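Beta-glucoside phosphorylase BglX (Unidentified, PDB 5VQE) probably splits beta-glucosides with phosphate, as a GH3 family phosphorylase working through a covalent glucosyl-enzyme intermediate. Local coordinates at residues G283-D288 / G312-T317; L34-C39 / R349-K354; T190-F195 / D233-L238. All blocks are in the same frame, centred on the assembly; numbering follows the deposited sequence.

Contact 1: residues G283-D288 / G312-T317; sequences GLICTD and GADMLT. With G2F (2-deoxy-2-fluoro-alpha-D-glucopyranose), chain B.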
ATOM      1  N   GLY A 283      -5.636  15.367 -13.208  1.00 14.36           N
ATOM      2  CA  GLY A 283      -5.065  15.559 -11.890  1.00 12.23           C
ATOM      3  C   GLY A 283      -3.547  15.517 -11.888  1.00  9.87           C
ATOM      4  O   GLY A 283      -2.886  15.559 -12.925  1.00 12.80           O
ATOM      5  N   LEU A 284      -2.993  15.415 -10.683  1.00 10.77           N
ATOM      6  CA  LEU A 284      -1.551  15.445 -10.472  1.00 14.01           C
ATOM      7  C   LEU A 284      -0.946  14.061 -10.681  1.00 14.06           C
ATOM      8  O   LEU A 284      -1.437  13.068 -10.133  1.00 12.95           O
ATOM      9  CB  LEU A 284      -1.252  15.941  -9.055  1.00 11.04           C
ATOM     10  CG  LEU A 284       0.166  16.394  -8.668  1.00 15.17           C
ATOM     11  CD1 LEU A 284       0.151  16.996  -7.290  1.00 20.37           C
ATOM     12  CD2 LEU A 284       1.167  15.250  -8.643  1.00 22.92           C
ATOM     13  N   ILE A 285       0.142  13.998 -11.443  1.00 11.31           N
ATOM     14  CA  ILE A 285       0.896  12.762 -11.645  1.00 11.62           C
ATOM     15  C   ILE A 285       2.197  12.866 -10.858  1.00 11.15           C
ATOM     16  O   ILE A 285       2.977  13.805 -11.056  1.00 11.81           O
ATOM     17  CB  ILE A 285       1.188  12.505 -13.132  1.00  9.57           C
ATOM     18  CG1 ILE A 285      -0.101  12.316 -13.926  1.00 12.28           C
ATOM     19  CG2 ILE A 285       2.075  11.275 -13.290  1.00  8.62           C
ATOM     20  CD1 ILE A 285       0.107  12.261 -15.426  1.00 14.87           C
ATOM     21  N   CYS A 286       2.445  11.905  -9.979  1.00  9.85           N
ATOM     22  CA  CYS A 286       3.725  11.812  -9.291  1.00  9.13           C
ATOM     23  C   CYS A 286       4.366  10.472  -9.613  1.00 10.59           C
ATOM     24  O   CYS A 286       3.681   9.504  -9.960  1.00 11.51           O
ATOM     25  CB  CYS A 286       3.582  11.988  -7.775  1.00 13.52           C
ATOM     26  SG  CYS A 286       2.647  10.692  -6.930  1.00 13.40           S
ATOM     27  N   THR A 287       5.690  10.426  -9.529  1.00 11.43           N
ATOM     28  CA  THR A 287       6.377   9.163  -9.724  1.00  9.19           C
ATOM     29  C   THR A 287       6.331   8.343  -8.441  1.00  9.58           C
ATOM     30  O   THR A 287       6.094   8.858  -7.345  1.00 11.75           O
ATOM     31  CB  THR A 287       7.835   9.366 -10.151  1.00 11.57           C
ATOM     32  OG1 THR A 287       8.613   9.865  -9.058  1.00 10.81           O
ATOM     33  CG2 THR A 287       7.947  10.354 -11.313  1.00 12.43           C
ATOM     34  N   ASP A 288       6.516   7.040  -8.598  1.00 11.08           N
ATOM     35  CA  ASP A 288       6.898   6.227  -7.462  1.00 13.19           C
ATOM     36  C   ASP A 288       8.328   6.585  -7.072  1.00 10.96           C
ATOM     37  O   ASP A 288       9.056   7.228  -7.835  1.00 12.92           O
ATOM     38  CB  ASP A 288       6.767   4.745  -7.802  1.00 13.01           C
ATOM     39  CG  ASP A 288       6.870   3.857  -6.583  1.00 18.89           C
ATOM     40  OD1 ASP A 288       6.509   4.315  -5.460  1.00 14.16           O
ATOM     41  OD2 ASP A 288       7.306   2.712  -6.787  1.00 18.36           O
ATOM     42  N   GLY A 312       5.662  13.861 -18.603  1.00 11.39           N
ATOM     43  CA  GLY A 312       4.306  13.941 -18.095  1.00 11.82           C
ATOM     44  C   GLY A 312       4.131  13.872 -16.593  1.00 11.30           C
ATOM     45  O   GLY A 312       3.031  14.118 -16.092  1.00 13.34           O
ATOM     46  N   ALA A 313       5.188  13.540 -15.859  1.00 10.40           N
ATOM     47  CA  ALA A 313       5.115  13.557 -14.405  1.00 11.93           C
ATOM     48  C   ALA A 313       5.154  14.991 -13.899  1.00 10.59           C
ATOM     49  O   ALA A 313       5.899  15.826 -14.415  1.00 11.66           O
ATOM     50  CB  ALA A 313       6.267  12.756 -13.805  1.00 12.65           C
ATOM     51  N   ASP A 314       4.333  15.281 -12.892  1.00 11.44           N
ATOM     52  CA  ASP A 314       4.346  16.597 -12.267  1.00 12.22           C
ATOM     53  C   ASP A 314       5.285  16.666 -11.076  1.00 11.20           C
ATOM     54  O   ASP A 314       5.784  17.755 -10.753  1.00 10.11           O
ATOM     55  CB  ASP A 314       2.934  16.984 -11.812  1.00 12.13           C
ATOM     56  CG  ASP A 314       1.946  17.028 -12.959  1.00 15.42           C
ATOM     57  OD1 ASP A 314       2.284  17.613 -14.015  1.00 13.15           O
ATOM     58  OD2 ASP A 314       0.837  16.467 -12.809  1.00 13.63           O
ATOM     59  N   MET A 315       5.546  15.534 -10.428  1.00 10.17           N
ATOM     60  CA  MET A 315       6.343  15.512  -9.211  1.00 12.44           C
ATOM     61  C   MET A 315       7.211  14.264  -9.145  1.00 14.16           C
ATOM     62  O   MET A 315       6.769  13.157  -9.484  1.00 11.01           O
ATOM     63  CB  MET A 315       5.413  15.601  -7.997  1.00 11.37           C
ATOM     64  CG  MET A 315       6.065  15.424  -6.657  1.00 17.84           C
ATOM     65  SD  MET A 315       5.001  15.930  -5.279  1.00 23.14           S
ATOM     66  CE  MET A 315       4.026  17.224  -5.961  1.00 11.90           C
ATOM     67  N   LEU A 316       8.457  14.465  -8.707  1.00 11.24           N
ATOM     68  CA  LEU A 316       9.395  13.385  -8.443  1.00 10.97           C
ATOM     69  C   LEU A 316       9.320  13.028  -6.971  1.00 13.77           C
ATOM     70  O   LEU A 316       9.456  13.905  -6.107  1.00 11.76           O
ATOM     71  CB  LEU A 316      10.825  13.799  -8.797  1.00 11.56           C
ATOM     72  CG  LEU A 316      11.103  14.073 -10.276  1.00 18.90           C
ATOM     73  CD1 LEU A 316      12.300  14.996 -10.443  1.00 19.56           C
ATOM     74  CD2 LEU A 316      11.352  12.778 -11.009  1.00 17.00           C
ATOM     75  N   THR A 317       9.115  11.751  -6.683  1.00 12.31           N
ATOM     76  CA  THR A 317       8.947  11.287  -5.307  1.00 13.17           C
ATOM     77  C   THR A 317      10.297  10.794  -4.790  1.00 11.80           C
ATOM     78  O   THR A 317      10.753   9.700  -5.135  1.00 12.40           O
ATOM     79  CB  THR A 317       7.871  10.213  -5.240  1.00 11.77           C
ATOM     80  OG1 THR A 317       6.656  10.763  -5.764  1.00 10.23           O
ATOM     81  CG2 THR A 317       7.637   9.754  -3.804  1.00 11.68           C
TER
HETATM   82  C1  G2F B 601       6.862   3.587  -4.315  1.00 13.43           C
HETATM   83  C2  G2F B 601       5.799   2.489  -3.989  1.00 16.96           C
HETATM   84  C3  G2F B 601       4.461   3.206  -3.639  1.00 11.41           C
HETATM   85  C4  G2F B 601       4.726   4.217  -2.481  1.00 13.57           C
HETATM   86  C5  G2F B 601       5.834   5.220  -2.952  1.00 12.95           C
HETATM   87  C6  G2F B 601       6.205   6.230  -1.795  1.00 13.96           C
HETATM   88  O3  G2F B 601       3.585   2.240  -3.121  1.00 11.73           O
HETATM   89  O4  G2F B 601       3.552   4.963  -2.301  1.00  9.24           O
HETATM   90  O5  G2F B 601       7.009   4.482  -3.240  1.00 12.31           O
HETATM   91  O6  G2F B 601       6.506   5.493  -0.644  1.00 14.50           O
HETATM   92  F2  G2F B 601       5.603   1.699  -5.067  1.00 13.36           F
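T287 and T317 lock the tight end of this contact. T287 OG1 accepts the backbone N of T317 at 3.1 Å in a nearly straight bond and donates to D288 O, while T317 OG1 gives a short 2.5 Å bond to T287 O. With OG1 between the backbone N and the carbonyl carbon (chi1 71°), CG2 of T287 lies anti to the carbonyl carbon and packs on A313 CB. An alanine at T287 would probably leave T317 N without this acceptor and D288 O without this donor, and open a gap beside A313. The other end is also held by polar bonds: D314 OD2 takes I285 N at 2.9 Å (173° at the hydrogen), met on the anti side of the carboxylate, and I285 O accepts D314 N at 2.7 Å. Salt bridges to R276 and R342 steady that carboxylate. Between them T287 N donates to M315 O, 2.9 Å. The apolar side is looser: C286 CB faces M315 CB at 4.1 Å, and L284 CD1 meets M315 CE at the same spacing. All of it is buried. D288 follows T287 at the C-terminal side of this strand region, and its OD1 is bonded to C1 of the fluoroglucose at 1.4 Å. A carboxylate joined to the sugar at the C-terminal side of a TIM-type barrel strand is consistent with the nucleophile site of a retaining GH3 enzyme.

Contact 2: residues L34-C39 / R349-K354; sequences LGQLIC and RILGMK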
ATOM      1  N   LEU A  34      11.687  24.359  -9.693  1.00 15.55           N
ATOM      2  CA  LEU A  34      12.281  23.024  -9.679  1.00 14.24           C
ATOM      3  C   LEU A  34      12.092  22.347  -8.325  1.00 13.57           C
ATOM      4  O   LEU A  34      11.832  21.140  -8.255  1.00 13.82           O
ATOM      5  CB  LEU A  34      13.769  23.103 -10.043  1.00 14.06           C
ATOM      6  CG  LEU A  34      14.084  23.542 -11.480  1.00 13.41           C
ATOM      7  CD1 LEU A  34      15.583  23.750 -11.684  1.00 14.01           C
ATOM      8  CD2 LEU A  34      13.551  22.529 -12.486  1.00 13.95           C
ATOM      9  N   GLY A  35      12.219  23.102  -7.233  1.00 12.84           N
ATOM     10  CA  GLY A  35      12.054  22.502  -5.919  1.00 13.20           C
ATOM     11  C   GLY A  35      10.627  22.038  -5.673  1.00 11.37           C
ATOM     12  O   GLY A  35      10.400  21.022  -5.008  1.00 13.32           O
ATOM     13  N   GLN A  36       9.647  22.779  -6.194  1.00 10.46           N
ATOM     14  CA  GLN A  36       8.249  22.368  -6.062  1.00 14.12           C
ATOM     15  C   GLN A  36       8.010  20.977  -6.638  1.00 14.57           C
ATOM     16  O   GLN A  36       7.079  20.281  -6.211  1.00 11.77           O
ATOM     17  CB  GLN A  36       7.331  23.371  -6.764  1.00 11.33           C
ATOM     18  CG  GLN A  36       7.089  24.663  -5.999  1.00 12.78           C
ATOM     19  CD  GLN A  36       6.414  24.432  -4.667  1.00 11.95           C
ATOM     20  OE1 GLN A  36       5.266  23.991  -4.609  1.00 14.21           O
ATOM     21  NE2 GLN A  36       7.132  24.709  -3.582  1.00 11.40           N
ATOM     22  N   LEU A  37       8.817  20.566  -7.616  1.00 12.15           N
ATOM     23  CA  LEU A  37       8.645  19.263  -8.249  1.00 13.49           C
ATOM     24  C   LEU A  37       8.987  18.105  -7.323  1.00 12.07           C
ATOM     25  O   LEU A  37       8.647  16.963  -7.645  1.00 13.62           O
ATOM     26  CB  LEU A  37       9.528  19.148  -9.488  1.00 14.40           C
ATOM     27  CG  LEU A  37       9.409  20.221 -10.572  1.00 12.50           C
ATOM     28  CD1 LEU A  37      10.452  19.976 -11.620  1.00 12.26           C
ATOM     29  CD2 LEU A  37       8.035  20.226 -11.200  1.00 12.15           C
ATOM     30  N   ILE A  38       9.672  18.356  -6.206  1.00 11.49           N
ATOM     31  CA  ILE A  38      10.306  17.299  -5.420  1.00 10.87           C
ATOM     32  C   ILE A  38       9.512  17.054  -4.145  1.00 13.38           C
ATOM     33  O   ILE A  38       9.198  17.993  -3.405  1.00 14.25           O
ATOM     34  CB  ILE A  38      11.767  17.649  -5.080  1.00 13.51           C
ATOM     35  CG1 ILE A  38      12.607  17.734  -6.353  1.00 13.68           C
ATOM     36  CG2 ILE A  38      12.366  16.598  -4.138  1.00 13.59           C
ATOM     37  CD1 ILE A  38      13.979  18.365  -6.152  1.00 16.04           C
ATOM     38  N   CYS A  39       9.201  15.791  -3.884  1.00 10.46           N
ATOM     39  CA  CYS A  39       8.756  15.348  -2.571  1.00  9.68           C
ATOM     40  C   CYS A  39       9.925  14.694  -1.849  1.00 11.88           C
ATOM     41  O   CYS A  39      10.566  13.789  -2.396  1.00 12.19           O
ATOM     42  CB  CYS A  39       7.599  14.357  -2.681  1.00 13.26           C
ATOM     43  SG  CYS A  39       7.117  13.718  -1.085  1.00 12.30           S
ATOM     44  N   ARG A 349       0.013  22.559 -11.647  1.00 10.65           N
ATOM     45  CA  ARG A 349      -0.822  21.486 -11.122  1.00 10.06           C
ATOM     46  C   ARG A 349      -0.491  21.182  -9.665  1.00 11.76           C
ATOM     47  O   ARG A 349      -1.371  20.755  -8.910  1.00 10.85           O
ATOM     48  CB  ARG A 349      -0.676  20.230 -11.983  1.00 13.76           C
ATOM     49  CG  ARG A 349      -1.638  20.183 -13.154  1.00 12.44           C
ATOM     50  CD  ARG A 349      -1.763  18.781 -13.712  1.00 14.13           C
ATOM     51  NE  ARG A 349      -2.854  18.663 -14.681  1.00 14.98           N
ATOM     52  CZ  ARG A 349      -2.712  18.745 -16.005  1.00 16.18           C
ATOM     53  NH1 ARG A 349      -1.527  18.960 -16.549  1.00 14.77           N
ATOM     54  NH2 ARG A 349      -3.767  18.613 -16.791  1.00 13.05           N
ATOM     55  N   ILE A 350       0.759  21.398  -9.255  1.00 10.65           N
ATOM     56  CA  ILE A 350       1.135  21.239  -7.851  1.00 11.09           C
ATOM     57  C   ILE A 350       0.490  22.326  -7.003  1.00 13.59           C
ATOM     58  O   ILE A 350      -0.173  22.052  -5.997  1.00 11.17           O
ATOM     59  CB  ILE A 350       2.668  21.269  -7.712  1.00 10.80           C
ATOM     60  CG1 ILE A 350       3.289  20.099  -8.480  1.00 11.01           C
ATOM     61  CG2 ILE A 350       3.070  21.243  -6.253  1.00 11.25           C
ATOM     62  CD1 ILE A 350       4.776  20.196  -8.633  1.00 10.87           C
ATOM     63  N   LEU A 351       0.699  23.582  -7.385  1.00 10.98           N
ATOM     64  CA  LEU A 351       0.088  24.685  -6.660  1.00 13.16           C
ATOM     65  C   LEU A 351      -1.426  24.585  -6.666  1.00 12.08           C
ATOM     66  O   LEU A 351      -2.072  24.962  -5.685  1.00 15.56           O
ATOM     67  CB  LEU A 351       0.529  26.004  -7.276  1.00 12.96           C
ATOM     68  CG  LEU A 351       2.009  26.320  -7.127  1.00 13.26           C
ATOM     69  CD1 LEU A 351       2.371  27.521  -7.988  1.00 16.24           C
ATOM     70  CD2 LEU A 351       2.336  26.576  -5.680  1.00 16.19           C
ATOM     71  N   GLY A 352      -2.009  24.072  -7.750  1.00 11.81           N
ATOM     72  CA  GLY A 352      -3.455  23.957  -7.808  1.00 13.01           C
ATOM     73  C   GLY A 352      -4.012  23.005  -6.767  1.00 10.80           C
ATOM     74  O   GLY A 352      -5.109  23.215  -6.244  1.00 12.73           O
ATOM     75  N   MET A 353      -3.276  21.935  -6.459  1.00 11.08           N
ATOM     76  CA  MET A 353      -3.753  21.029  -5.419  1.00 10.48           C
ATOM     77  C   MET A 353      -3.603  21.662  -4.043  1.00 12.84           C
ATOM     78  O   MET A 353      -4.428  21.423  -3.155  1.00 13.25           O
ATOM     79  CB  MET A 353      -3.013  19.688  -5.493  1.00 11.29           C
ATOM     80  CG  MET A 353      -3.556  18.759  -6.583  1.00 14.45           C
ATOM     81  SD  MET A 353      -5.234  18.203  -6.217  1.00 14.01           S
ATOM     82  CE  MET A 353      -5.856  17.689  -7.829  1.00 13.38           C
ATOM     83  N   LYS A 354      -2.561  22.478  -3.858  1.00 11.73           N
ATOM     84  CA  LYS A 354      -2.403  23.212  -2.610  1.00 10.84           C
ATOM     85  C   LYS A 354      -3.533  24.215  -2.425  1.00 13.84           C
ATOM     86  O   LYS A 354      -4.066  24.363  -1.319  1.00 13.21           O
ATOM     87  CB  LYS A 354      -1.034  23.890  -2.598  1.00 14.48           C
ATOM     88  CG  LYS A 354       0.095  22.871  -2.558  1.00 12.84           C
ATOM     89  CD  LYS A 354       1.479  23.487  -2.629  1.00 10.71           C
ATOM     90  CE  LYS A 354       2.542  22.395  -2.661  1.00 10.55           C
ATOM     91  NZ  LYS A 354       3.931  22.856  -2.398  1.00 11.85           N
TER
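K354 NZ is gripped by three oxygens: Q36 OE1 across the contact, at 2.8 Å, and the backbone carbonyls of G60 and P86 beyond it. The bond to Q36 lies in the plane of the amide, on a lone pair of OE1, with a C=O...N angle of 128°. This is a seam of the TIM-type barrel, where helix 340-356 packs against the junction between helix 30-36 and strand 38-42. The lysine chain is extended beyond CG, which carries NZ across from its helix to Q36. Q36 bends at chi2 (-62°), turning its CD away from a straight course. Because the site is buried, the three carbonyl dipoles are likely to offset much of the cost of placing a charge there. Aliphatic groups of the helix border the polar pair. I350 CG2 stands 3.9 Å from Q36 OE1, and L351 CD2 reaches the same oxygen at 4.1 Å, so methyl groups border the amide oxygen that the lysine binds. L351 also leans on W20, V21 and T24 of helix 15-27, while L37 lies against L343, A346 and V347, earlier in helix 340-356. On the strand side, L37 and C39 are bonded through their backbones to L316, which sets this junction beside strand 316-317. I350 also points into the junction: its CG1 is anti to the carbonyl carbon (chi1 -62°), and CD1 continues outward to lie 3.3 Å from Q36 O and 4.0 Å from L37 CA. The L37 and I350 side chains cross at about a right angle, with L37 CD2 meeting I350 CD1 at 4.1 Å.

Contact 3: residues T190-F195 / D233-L238; sequences TTIKHF and DGAETL. With G2F (2-deoxy-2-fluoro-alpha-D-glucopyranose), chain B.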
ATOM      1  N   THR A 190      -6.316  11.716  -2.556  1.00 10.63           N
ATOM      2  CA  THR A 190      -6.007  10.317  -2.810  1.00 11.43           C
ATOM      3  C   THR A 190      -5.134  10.158  -4.051  1.00 12.67           C
ATOM      4  O   THR A 190      -5.005  11.067  -4.878  1.00 11.77           O
ATOM      5  CB  THR A 190      -7.279   9.478  -2.980  1.00 10.66           C
ATOM      6  OG1 THR A 190      -7.932   9.833  -4.203  1.00 12.36           O
ATOM      7  CG2 THR A 190      -8.224   9.669  -1.801  1.00 12.74           C
ATOM      8  N   THR A 191      -4.539   8.967  -4.161  1.00  9.55           N
ATOM      9  CA  THR A 191      -3.556   8.633  -5.191  1.00  9.39           C
ATOM     10  C   THR A 191      -3.862   7.237  -5.698  1.00 11.15           C
ATOM     11  O   THR A 191      -3.674   6.267  -4.959  1.00 13.47           O
ATOM     12  CB  THR A 191      -2.136   8.657  -4.625  1.00 10.59           C
ATOM     13  OG1 THR A 191      -1.939   9.847  -3.861  1.00 10.69           O
ATOM     14  CG2 THR A 191      -1.080   8.576  -5.749  1.00 11.51           C
ATOM     15  N   ILE A 192      -4.292   7.109  -6.947  1.00 11.07           N
ATOM     16  CA  ILE A 192      -4.425   5.776  -7.526  1.00 11.05           C
ATOM     17  C   ILE A 192      -3.064   5.310  -8.029  1.00  8.69           C
ATOM     18  O   ILE A 192      -2.345   6.058  -8.705  1.00 10.37           O
ATOM     19  CB  ILE A 192      -5.489   5.752  -8.636  1.00  9.71           C
ATOM     20  CG1 ILE A 192      -5.262   6.854  -9.683  1.00 10.79           C
ATOM     21  CG2 ILE A 192      -6.883   5.840  -8.011  1.00 10.67           C
ATOM     22  CD1 ILE A 192      -6.279   6.811 -10.844  1.00 14.26           C
ATOM     23  N   LYS A 193      -2.703   4.072  -7.678  1.00 10.45           N
ATOM     24  CA  LYS A 193      -1.402   3.481  -7.982  1.00 11.36           C
ATOM     25  C   LYS A 193      -1.604   1.983  -8.165  1.00 10.88           C
ATOM     26  O   LYS A 193      -2.612   1.433  -7.718  1.00  8.74           O
ATOM     27  CB  LYS A 193      -0.383   3.786  -6.868  1.00 10.66           C
ATOM     28  CG  LYS A 193      -0.677   3.131  -5.514  1.00  9.67           C
ATOM     29  CD  LYS A 193       0.297   3.622  -4.439  1.00 11.20           C
ATOM     30  CE  LYS A 193       0.213   2.798  -3.168  1.00 10.73           C
ATOM     31  NZ  LYS A 193       1.024   3.360  -2.039  1.00 11.96           N
ATOM     32  N   HIS A 194      -0.662   1.297  -8.825  1.00 10.46           N
ATOM     33  CA  HIS A 194       0.585   1.804  -9.402  1.00 13.54           C
ATOM     34  C   HIS A 194       0.503   1.767 -10.937  1.00 11.88           C
ATOM     35  O   HIS A 194       0.485   0.695 -11.529  1.00 10.14           O
ATOM     36  CB  HIS A 194       1.771   0.946  -8.947  1.00  9.30           C
ATOM     37  CG  HIS A 194       1.916   0.834  -7.458  1.00 12.21           C
ATOM     38  ND1 HIS A 194       1.280  -0.142  -6.718  1.00 11.79           N
ATOM     39  CD2 HIS A 194       2.643   1.559  -6.574  1.00 12.52           C
ATOM     40  CE1 HIS A 194       1.600  -0.006  -5.441  1.00 11.79           C
ATOM     41  NE2 HIS A 194       2.430   1.015  -5.326  1.00 12.05           N
ATOM     42  N   PHE A 195       0.446   2.912 -11.568  1.00  9.46           N
ATOM     43  CA  PHE A 195       0.214   2.963 -13.006  1.00 10.83           C
ATOM     44  C   PHE A 195       1.505   2.627 -13.754  1.00 12.08           C
ATOM     45  O   PHE A 195       2.580   3.108 -13.381  1.00 10.93           O
ATOM     46  CB  PHE A 195      -0.289   4.349 -13.385  1.00  9.42           C
ATOM     47  CG  PHE A 195      -0.389   4.594 -14.869  1.00 11.37           C
ATOM     48  CD1 PHE A 195       0.645   5.206 -15.550  1.00 11.00           C
ATOM     49  CD2 PHE A 195      -1.544   4.260 -15.568  1.00 11.44           C
ATOM     50  CE1 PHE A 195       0.554   5.445 -16.907  1.00 13.17           C
ATOM     51  CE2 PHE A 195      -1.635   4.496 -16.930  1.00 12.09           C
ATOM     52  CZ  PHE A 195      -0.583   5.085 -17.593  1.00 10.21           C
ATOM     53  N   ASP A 233     -14.375   9.115 -11.397  1.00 13.60           N
ATOM     54  CA  ASP A 233     -14.839   9.281 -10.025  1.00 14.39           C
ATOM     55  C   ASP A 233     -14.199  10.479  -9.334  1.00 15.24           C
ATOM     56  O   ASP A 233     -14.651  10.850  -8.247  1.00 15.23           O
ATOM     57  CB  ASP A 233     -14.566   7.984  -9.243  1.00 15.73           C
ATOM     58  CG  ASP A 233     -15.074   8.028  -7.795  1.00 25.39           C
ATOM     59  OD1 ASP A 233     -16.296   8.187  -7.576  1.00 18.79           O
ATOM     60  OD2 ASP A 233     -14.244   7.863  -6.872  1.00 23.32           O
ATOM     61  N   GLY A 234     -13.180  11.096  -9.930  1.00 16.75           N
ATOM     62  CA  GLY A 234     -12.562  12.285  -9.370  1.00 16.50           C
ATOM     63  C   GLY A 234     -11.233  12.081  -8.672  1.00 15.04           C
ATOM     64  O   GLY A 234     -10.824  12.952  -7.894  1.00 10.73           O
ATOM     65  N   ALA A 235     -10.538  10.979  -8.930  1.00 13.01           N
ATOM     66  CA  ALA A 235      -9.222  10.770  -8.350  1.00 14.85           C
ATOM     67  C   ALA A 235      -8.348  12.004  -8.543  1.00 12.52           C
ATOM     68  O   ALA A 235      -8.203  12.513  -9.659  1.00 13.88           O
ATOM     69  CB  ALA A 235      -8.571   9.547  -8.987  1.00 11.34           C
ATOM     70  N   GLU A 236      -7.776  12.494  -7.440  1.00 11.14           N
ATOM     71  CA  GLU A 236      -7.057  13.761  -7.477  1.00 10.91           C
ATOM     72  C   GLU A 236      -5.649  13.595  -8.027  1.00 10.33           C
ATOM     73  O   GLU A 236      -5.183  14.443  -8.795  1.00 10.22           O
ATOM     74  CB  GLU A 236      -7.001  14.383  -6.088  1.00 10.81           C
ATOM     75  CG  GLU A 236      -8.366  14.739  -5.520  1.00 13.46           C
ATOM     76  CD  GLU A 236      -9.019  13.609  -4.761  1.00 19.86           C
ATOM     77  OE1 GLU A 236      -8.452  12.491  -4.710  1.00 17.81           O
ATOM     78  OE2 GLU A 236     -10.116  13.845  -4.208  1.00 21.20           O
ATOM     79  N   THR A 237      -4.962  12.519  -7.647  1.00  8.64           N
ATOM     80  CA  THR A 237      -3.583  12.307  -8.047  1.00 10.29           C
ATOM     81  C   THR A 237      -3.415  10.853  -8.466  1.00 10.98           C
ATOM     82  O   THR A 237      -4.236   9.988  -8.136  1.00  9.95           O
ATOM     83  CB  THR A 237      -2.585  12.658  -6.928  1.00 10.11           C
ATOM     84  OG1 THR A 237      -2.513  11.592  -5.966  1.00 10.73           O
ATOM     85  CG2 THR A 237      -2.971  13.969  -6.217  1.00 11.82           C
ATOM     86  N   LEU A 238      -2.341  10.607  -9.211  1.00  7.87           N
ATOM     87  CA  LEU A 238      -2.011   9.296  -9.741  1.00  9.55           C
ATOM     88  C   LEU A 238      -0.508   9.095  -9.627  1.00  8.43           C
ATOM     89  O   LEU A 238       0.271  10.028  -9.852  1.00  8.40           O
ATOM     90  CB  LEU A 238      -2.477   9.170 -11.197  1.00  8.97           C
ATOM     91  CG  LEU A 238      -2.096   7.922 -11.992  1.00 10.12           C
ATOM     92  CD1 LEU A 238      -3.197   7.593 -12.976  1.00 12.36           C
ATOM     93  CD2 LEU A 238      -0.776   8.122 -12.729  1.00 10.89           C
TER
HETATM   94  C1  G2F B 601       6.862   3.587  -4.315  1.00 13.43           C
HETATM   95  C2  G2F B 601       5.799   2.489  -3.989  1.00 16.96           C
HETATM   96  C3  G2F B 601       4.461   3.206  -3.639  1.00 11.41           C
HETATM   97  C4  G2F B 601       4.726   4.217  -2.481  1.00 13.57           C
HETATM   98  C5  G2F B 601       5.834   5.220  -2.952  1.00 12.95           C
HETATM   99  C6  G2F B 601       6.205   6.230  -1.795  1.00 13.96           C
HETATM  100  O3  G2F B 601       3.585   2.240  -3.121  1.00 11.73           O
HETATM  101  O4  G2F B 601       3.552   4.963  -2.301  1.00  9.24           O
HETATM  102  O5  G2F B 601       7.009   4.482  -3.240  1.00 12.31           O
HETATM  103  O6  G2F B 601       6.506   5.493  -0.644  1.00 14.50           O
HETATM  104  F2  G2F B 601       5.603   1.699  -5.067  1.00 13.36           F
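T190 and E236 meet through one carboxylate oxygen held by two donors. T190 OG1 lies 2.8 Å from E236 OE1, nearly along the C-O axis of that oxygen. T190 N comes to E236 OE1 from above the carboxylate plane, at 3.1 Å. E236 bends at chi2 (88°), which sets CD to one side of a straight course; from there OE1 meets T190, and OE2 pairs with R184. T237 OG1 donates to T190 O at 2.8 Å from above the carbonyl plane. T191 and T237 share one face of the parallel strand pair; T191 OG1 is hydrogen-bonded to T144 O, and T237 OG1 to W143 NE1. The opposite face is apolar: I192 and L238 cross obliquely, with I192 CD1 3.8 Å from L238 CD1. A235 CB lies against I192 CD1 at 4.0 Å. Further on, F195 CB rests on L238 CD2. The peptide between K193 and H194 is cis, and K193 CG sits over the centre of the H194 imidazole. K193 NZ binds both O3 and O4 of the fluoroglucose, and H194 NE2 is hydrogen-bonded to O3 at 2.8 Å. K193 NZ also pairs with E146 and H194 ND1 with D150, contacts likely to hold both side chains toward the sugar. T190 leans on helix 169-184, and F195 and L238 pack on helix 268-278, while strand 284-287 lies against strand 237-244 as its next parallel neighbour.

Overall arrangement
From the N terminus, contact 2 opens first, at 34-39, and closes last, at 349-354, so its loop encloses the other two. Inside it they follow in series: contact 3 closes the loop from 190-195 to 233-238, then contact 1 closes that from 283-288 to 312-317. None cross. Strand 237-244 joins contacts 3 and 1 by pairing with strand 284-287, and strand 316-317 joins contacts 1 and 2 by pairing with strand 38-42, giving a continuous path around this part of the barrel. Contacts 1 and 3 both reach the bound sugar; contact 2 ties helix 340-356 to the start of the barrel, with M353 packing on E236.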